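Local coordinates for clavulanic acid biosynthesis oligopeptide binding protein 2 (Streptomyces clavuligerus, PDB 2WOL), which probably binds oligopeptides or related ligands as an extracellular solute-binding protein linked to the biosynthesis of clavulanic acid, at residues 302-307 against 461-466; 469-474 against 493-498. One frame throughout, in Å; residues are numbered along the deposited sequence.

Contact 1 of 2, residues 302-307 against 461-466; sequences SFLHFV and YGFLAP
Phe463 O accepts a hydrogen bond from the indole NE1 of Trp453, which probably helps to hold the backbone of the residue whose ring reaches across to Leu304. The benzyl group extends from the helix with CG anti to the backbone N (chi1 -175°), which carries its far end to Leu304. Ring atom CZ of Phe463 meets Leu304 CB at 3.8 Å, and Leu304 CD2 lies 4.0 Å from the same CZ. CB comes in at the ring edge, in plane, and the two side chains cross at about a right angle; this is a small apolar touch, not a stack. The neighbouring ring carbon CE1 of Phe463 lies 3.8 Å from the backbone O of Ser302, where the chain turns a corner. Within the helix, Ala465 N bonds to Tyr461 O (3.0 Å), while Pro466, whose N carries no hydrogen, makes no bond to the turn before, and the helix is kinked there. Trp453 also meets the Phe463 ring edge-to-face. An aromatic side chain thus packs helix 460-468 onto the mixed sheet of this family 5 extracellular solute-binding protein, at strand 303-309, which runs antiparallel to both 448-453 and 523-534.

Contact 2 of 2, residues 469-474 against 493-498; sequences DGRQIK and LIDETL
Arg471 and Asp495 reach toward each other, and the guanidinium meets the carboxylate end-on with its plane turned 48° from that of the acid. NH2 of Arg471 donates to Asp495 OD1 at 2.8 Å, within the guanidinium plane but from above the carboxylate plane; NH1 of Arg471 reaches Asp495 OD2 at 3.0 Å, on the syn side of the carboxylate, and tilted from the guanidinium plane. Bends at chi2 (84°) and chi3 (50°) fold the arginine back so that its other edge lies along Asp469. There the grip is side-on: NE of Arg471 to Asp469 OD1 (2.6 Å) uses the syn lone pair, and NH2 of Arg471 to Asp469 OD2 measures 2.9 Å. NH2 thus serves both acids, probably offsetting their mutual repulsion. Asp469 OD1 also takes the backbone N of Arg471 at 2.8 Å, forming an Asx turn. The Asp469 carboxylate lies slantwise beside Ile494, OD2 3.6 Å from CG2 of Ile494. Asn491, one turn earlier in helix 488-499, touches Asp469 and Arg471, and its OD1 accepts from Gly470 N. The loop after helix 460-468 is so joined to helix 488-499, which rests against helix 503-520 through Leu493, Glu496 and Thr497.

Overall arrangement
Of the contacting segments, the one on strand 303-309 comes first; some 150 residues later helix 460-468 returns to it, and contact 1 closes that long excursion. Contact 2 opens directly afterwards, in the loop leaving the same helix, and closes a short 18-residue span on helix 488-499. The two are therefore in series, neither nested nor crossed, with centres about 14 Å apart. Helix 460-468 joins them: Tyr461 packs on the contact 2 side, with its CE1 3.8 Å from Ile494 CG2, and it also touches Gln472 and Leu498. Together the contacts run outward from the mixed sheet, through helix 460-468, to helix 488-499.

Contact 1 of 2, residues 302-307 against 461-466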
loop_
_atom_site.group_PDB
_atom_site.type_symbol
_atom_site.label_atom_id
_atom_site.label_comp_id
_atom_site.label_asym_id
_atom_site.label_seq_id
_atom_site.Cartn_x
_atom_site.Cartn_y
_atom_site.Cartn_z
ATOM N N SER A 302 8.117 -1.102 1.976
ATOM C CA SER A 302 7.652 -1.995 0.900
ATOM C C SER A 302 7.278 -1.261 -0.392
ATOM O O SER A 302 6.850 -1.886 -1.365
ATOM C CB SER A 302 6.517 -2.915 1.365
ATOM O OG SER A 302 7.008 -3.870 2.289
ATOM N N PHE A 303 7.454 0.058 -0.396
ATOM C CA PHE A 303 7.262 0.854 -1.602
ATOM C C PHE A 303 8.487 0.746 -2.497
ATOM O O PHE A 303 9.614 0.579 -2.013
ATOM C CB PHE A 303 6.995 2.321 -1.258
ATOM C CG PHE A 303 5.562 2.620 -0.903
ATOM C CD1 PHE A 303 5.001 2.126 0.275
ATOM C CD2 PHE A 303 4.783 3.413 -1.734
ATOM C CE1 PHE A 303 3.678 2.411 0.606
ATOM C CE2 PHE A 303 3.459 3.702 -1.409
ATOM C CZ PHE A 303 2.907 3.195 -0.244
ATOM N N LEU A 304 8.248 0.828 -3.801
ATOM C CA LEU A 304 9.308 0.843 -4.796
ATOM C C LEU A 304 9.289 2.177 -5.527
ATOM O O LEU A 304 8.241 2.624 -5.978
ATOM C CB LEU A 304 9.120 -0.302 -5.796
ATOM C CG LEU A 304 10.010 -0.291 -7.047
ATOM C CD1 LEU A 304 11.443 -0.656 -6.713
ATOM C CD2 LEU A 304 9.459 -1.224 -8.110
ATOM N N HIS A 305 10.456 2.800 -5.637
ATOM C CA HIS A 305 10.635 3.985 -6.453
ATOM C C HIS A 305 11.236 3.529 -7.778
ATOM O O HIS A 305 12.240 2.813 -7.799
ATOM C CB HIS A 305 11.566 4.972 -5.744
ATOM C CG HIS A 305 11.552 6.351 -6.326
ATOM N ND1 HIS A 305 10.409 7.120 -6.394
ATOM C CD2 HIS A 305 12.547 7.110 -6.842
ATOM C CE1 HIS A 305 10.698 8.286 -6.941
ATOM N NE2 HIS A 305 11.988 8.305 -7.226
ATOM N N PHE A 306 10.612 3.928 -8.883
ATOM C CA PHE A 306 11.061 3.479 -10.194
ATOM C C PHE A 306 10.787 4.489 -11.299
ATOM O O PHE A 306 10.068 5.467 -11.103
ATOM C CB PHE A 306 10.465 2.099 -10.549
ATOM C CG PHE A 306 8.964 2.086 -10.718
ATOM C CD1 PHE A 306 8.395 2.176 -11.986
ATOM C CD2 PHE A 306 8.123 1.945 -9.615
ATOM C CE1 PHE A 306 7.014 2.142 -12.155
ATOM C CE2 PHE A 306 6.739 1.909 -9.774
ATOM C CZ PHE A 306 6.184 2.012 -11.048
ATOM N N VAL A 307 11.395 4.243 -12.456
ATOM C CA VAL A 307 11.113 4.998 -13.667
ATOM C C VAL A 307 10.478 4.042 -14.675
ATOM O O VAL A 307 11.000 2.947 -14.925
ATOM C CB VAL A 307 12.398 5.640 -14.254
ATOM C CG1 VAL A 307 12.115 6.296 -15.608
ATOM C CG2 VAL A 307 12.984 6.657 -13.276
ATOM N N TYR A 461 0.995 -10.817 -6.412
ATOM C CA TYR A 461 -0.080 -10.299 -7.251
ATOM C C TYR A 461 -0.367 -8.839 -6.924
ATOM O O TYR A 461 -0.400 -7.995 -7.817
ATOM C CB TYR A 461 -1.376 -11.118 -7.142
ATOM C CG TYR A 461 -2.418 -10.590 -8.101
ATOM C CD1 TYR A 461 -2.481 -11.061 -9.410
ATOM C CD2 TYR A 461 -3.302 -9.576 -7.719
ATOM C CE1 TYR A 461 -3.411 -10.557 -10.314
ATOM C CE2 TYR A 461 -4.235 -9.065 -8.612
ATOM C CZ TYR A 461 -4.285 -9.560 -9.907
ATOM O OH TYR A 461 -5.206 -9.050 -10.790
ATOM N N GLY A 462 -0.579 -8.552 -5.641
ATOM C CA GLY A 462 -0.851 -7.191 -5.197
ATOM C C GLY A 462 0.238 -6.222 -5.616
ATOM O O GLY A 462 -0.045 -5.095 -6.020
ATOM N N PHE A 463 1.490 -6.666 -5.528
ATOM C CA PHE A 463 2.606 -5.796 -5.860
ATOM C C PHE A 463 2.816 -5.605 -7.361
ATOM O O PHE A 463 2.972 -4.473 -7.837
ATOM C CB PHE A 463 3.907 -6.278 -5.208
ATOM C CG PHE A 463 5.055 -5.337 -5.429
ATOM C CD1 PHE A 463 5.243 -4.252 -4.579
ATOM C CD2 PHE A 463 5.909 -5.502 -6.513
ATOM C CE1 PHE A 463 6.274 -3.349 -4.797
ATOM C CE2 PHE A 463 6.951 -4.607 -6.737
ATOM C CZ PHE A 463 7.136 -3.536 -5.880
ATOM N N LEU A 464 2.838 -6.707 -8.103
ATOM C CA LEU A 464 3.302 -6.662 -9.488
ATOM C C LEU A 464 2.209 -6.559 -10.552
ATOM O O LEU A 464 2.402 -5.886 -11.564
ATOM C CB LEU A 464 4.247 -7.834 -9.789
ATOM C CG LEU A 464 5.098 -7.737 -11.064
ATOM C CD1 LEU A 464 5.846 -6.406 -11.145
ATOM C CD2 LEU A 464 6.069 -8.904 -11.171
ATOM N N ALA A 465 1.064 -7.203 -10.334
ATOM C CA ALA A 465 0.019 -7.199 -11.362
ATOM C C ALA A 465 -0.457 -5.801 -11.787
ATOM O O ALA A 465 -0.598 -5.547 -12.980
ATOM C CB ALA A 465 -1.155 -8.075 -10.965
ATOM N N PRO A 466 -0.710 -4.887 -10.824
ATOM C CA PRO A 466 -1.123 -3.544 -11.254
ATOM C C PRO A 466 -0.075 -2.817 -12.102
ATOM O O PRO A 466 -0.420 -1.924 -12.873
ATOM C CB PRO A 466 -1.345 -2.808 -9.928
ATOM C CG PRO A 466 -1.649 -3.899 -8.949
ATOM C CD PRO A 466 -0.705 -4.992 -9.354
#

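Contact 2 of 2, residues 469-474 against 493-498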
loop_
_atom_site.group_PDB
_atom_site.type_symbol
_atom_site.label_atom_id
_atom_site.label_comp_id
_atom_site.label_asym_id
_atom_site.label_seq_id
_atom_site.Cartn_x
_atom_site.Cartn_y
_atom_site.Cartn_z
ATOM N N ASP A 469 0.405 -6.180 -15.611
ATOM C CA ASP A 469 -0.644 -7.032 -16.170
ATOM C C ASP A 469 -1.457 -6.232 -17.184
ATOM O O ASP A 469 -1.999 -5.179 -16.858
ATOM C CB ASP A 469 -1.527 -7.584 -15.039
ATOM C CG ASP A 469 -2.528 -8.626 -15.511
ATOM O OD1 ASP A 469 -3.183 -8.423 -16.556
ATOM O OD2 ASP A 469 -2.675 -9.641 -14.803
ATOM N N GLY A 470 -1.529 -6.743 -18.412
ATOM C CA GLY A 470 -2.240 -6.075 -19.505
ATOM C C GLY A 470 -3.708 -5.810 -19.226
ATOM O O GLY A 470 -4.271 -4.828 -19.714
ATOM N N ARG A 471 -4.325 -6.690 -18.440
ATOM C CA ARG A 471 -5.729 -6.550 -18.057
ATOM C C ARG A 471 -5.934 -5.442 -17.016
ATOM O O ARG A 471 -7.071 -5.066 -16.724
ATOM C CB ARG A 471 -6.274 -7.883 -17.521
ATOM C CG ARG A 471 -6.507 -8.979 -18.571
ATOM C CD ARG A 471 -5.250 -9.793 -18.916
ATOM N NE ARG A 471 -4.538 -10.299 -17.739
ATOM C CZ ARG A 471 -4.657 -11.527 -17.236
ATOM N NH1 ARG A 471 -5.469 -12.422 -17.795
ATOM N NH2 ARG A 471 -3.952 -11.868 -16.167
ATOM N N GLN A 472 -4.834 -4.921 -16.465
ATOM C CA GLN A 472 -4.887 -3.915 -15.396
ATOM C C GLN A 472 -4.593 -2.486 -15.862
ATOM O O GLN A 472 -4.411 -1.589 -15.033
ATOM C CB GLN A 472 -3.954 -4.299 -14.238
ATOM C CG GLN A 472 -4.331 -5.599 -13.522
ATOM C CD GLN A 472 -5.775 -5.614 -13.060
ATOM O OE1 GLN A 472 -6.313 -4.594 -12.621
ATOM N NE2 GLN A 472 -6.416 -6.772 -13.169
ATOM N N ILE A 473 -4.551 -2.277 -17.175
ATOM C CA ILE A 473 -4.403 -0.929 -17.722
ATOM C C ILE A 473 -5.714 -0.176 -17.512
ATOM O O ILE A 473 -6.771 -0.624 -17.964
ATOM C CB ILE A 473 -4.023 -0.946 -19.220
ATOM C CG1 ILE A 473 -2.694 -1.683 -19.425
ATOM C CG2 ILE A 473 -3.936 0.481 -19.773
ATOM C CD1 ILE A 473 -2.454 -2.145 -20.853
ATOM N N LYS A 474 -5.643 0.949 -16.805
ATOM C CA LYS A 474 -6.830 1.760 -16.542
ATOM C C LYS A 474 -6.865 2.938 -17.509
ATOM O O LYS A 474 -6.165 3.933 -17.316
ATOM C CB LYS A 474 -6.863 2.248 -15.089
ATOM C CG LYS A 474 -6.543 1.183 -14.038
ATOM C CD LYS A 474 -7.561 0.043 -14.031
ATOM C CE LYS A 474 -7.168 -1.036 -13.033
ATOM N NZ LYS A 474 -7.245 -0.550 -11.629
ATOM N N LEU A 493 1.213 -16.292 -17.231
ATOM C CA LEU A 493 1.954 -16.676 -16.031
ATOM C C LEU A 493 1.262 -16.184 -14.764
ATOM O O LEU A 493 1.146 -16.928 -13.788
ATOM C CB LEU A 493 3.398 -16.168 -16.081
ATOM C CG LEU A 493 4.400 -16.906 -16.977
ATOM C CD1 LEU A 493 5.685 -16.113 -17.081
ATOM C CD2 LEU A 493 4.691 -18.315 -16.467
ATOM N N ILE A 494 0.801 -14.933 -14.791
ATOM C CA ILE A 494 0.042 -14.365 -13.677
ATOM C C ILE A 494 -1.208 -15.211 -13.405
ATOM O O ILE A 494 -1.471 -15.591 -12.260
ATOM C CB ILE A 494 -0.313 -12.869 -13.918
ATOM C CG1 ILE A 494 0.961 -12.011 -13.879
ATOM C CG2 ILE A 494 -1.347 -12.373 -12.891
ATOM C CD1 ILE A 494 0.754 -10.548 -14.224
ATOM N N ASP A 495 -1.957 -15.528 -14.461
ATOM C CA ASP A 495 -3.130 -16.392 -14.328
ATOM C C ASP A 495 -2.761 -17.731 -13.690
ATOM O O ASP A 495 -3.486 -18.230 -12.827
ATOM C CB ASP A 495 -3.806 -16.607 -15.688
ATOM C CG ASP A 495 -4.574 -15.380 -16.166
ATOM O OD1 ASP A 495 -4.794 -14.444 -15.363
ATOM O OD2 ASP A 495 -4.967 -15.356 -17.354
ATOM N N GLU A 496 -1.625 -18.302 -14.092
ATOM C CA GLU A 496 -1.190 -19.582 -13.527
ATOM C C GLU A 496 -0.939 -19.507 -12.019
ATOM O O GLU A 496 -1.347 -20.404 -11.278
ATOM C CB GLU A 496 0.035 -20.141 -14.254
ATOM C CG GLU A 496 0.317 -21.597 -13.900
ATOM C CD GLU A 496 1.448 -22.218 -14.698
ATOM O OE1 GLU A 496 1.862 -21.642 -15.728
ATOM O OE2 GLU A 496 1.918 -23.301 -14.283
ATOM N N THR A 497 -0.284 -18.438 -11.562
ATOM C CA THR A 497 -0.026 -18.268 -10.126
ATOM C C THR A 497 -1.324 -18.290 -9.318
ATOM O O THR A 497 -1.373 -18.861 -8.230
ATOM C CB THR A 497 0.744 -16.958 -9.791
ATOM O OG1 THR A 497 -0.105 -15.819 -9.980
ATOM C CG2 THR A 497 2.005 -16.810 -10.633
ATOM N N LEU A 498 -2.373 -17.688 -9.878
ATOM C CA LEU A 498 -3.643 -17.508 -9.172
ATOM C C LEU A 498 -4.388 -18.807 -8.853
ATOM O O LEU A 498 -5.196 -18.837 -7.922
ATOM C CB LEU A 498 -4.547 -16.525 -9.922
ATOM C CG LEU A 498 -4.073 -15.066 -9.915
ATOM C CD1 LEU A 498 -4.920 -14.216 -10.846
ATOM C CD2 LEU A 498 -4.059 -14.481 -8.503
#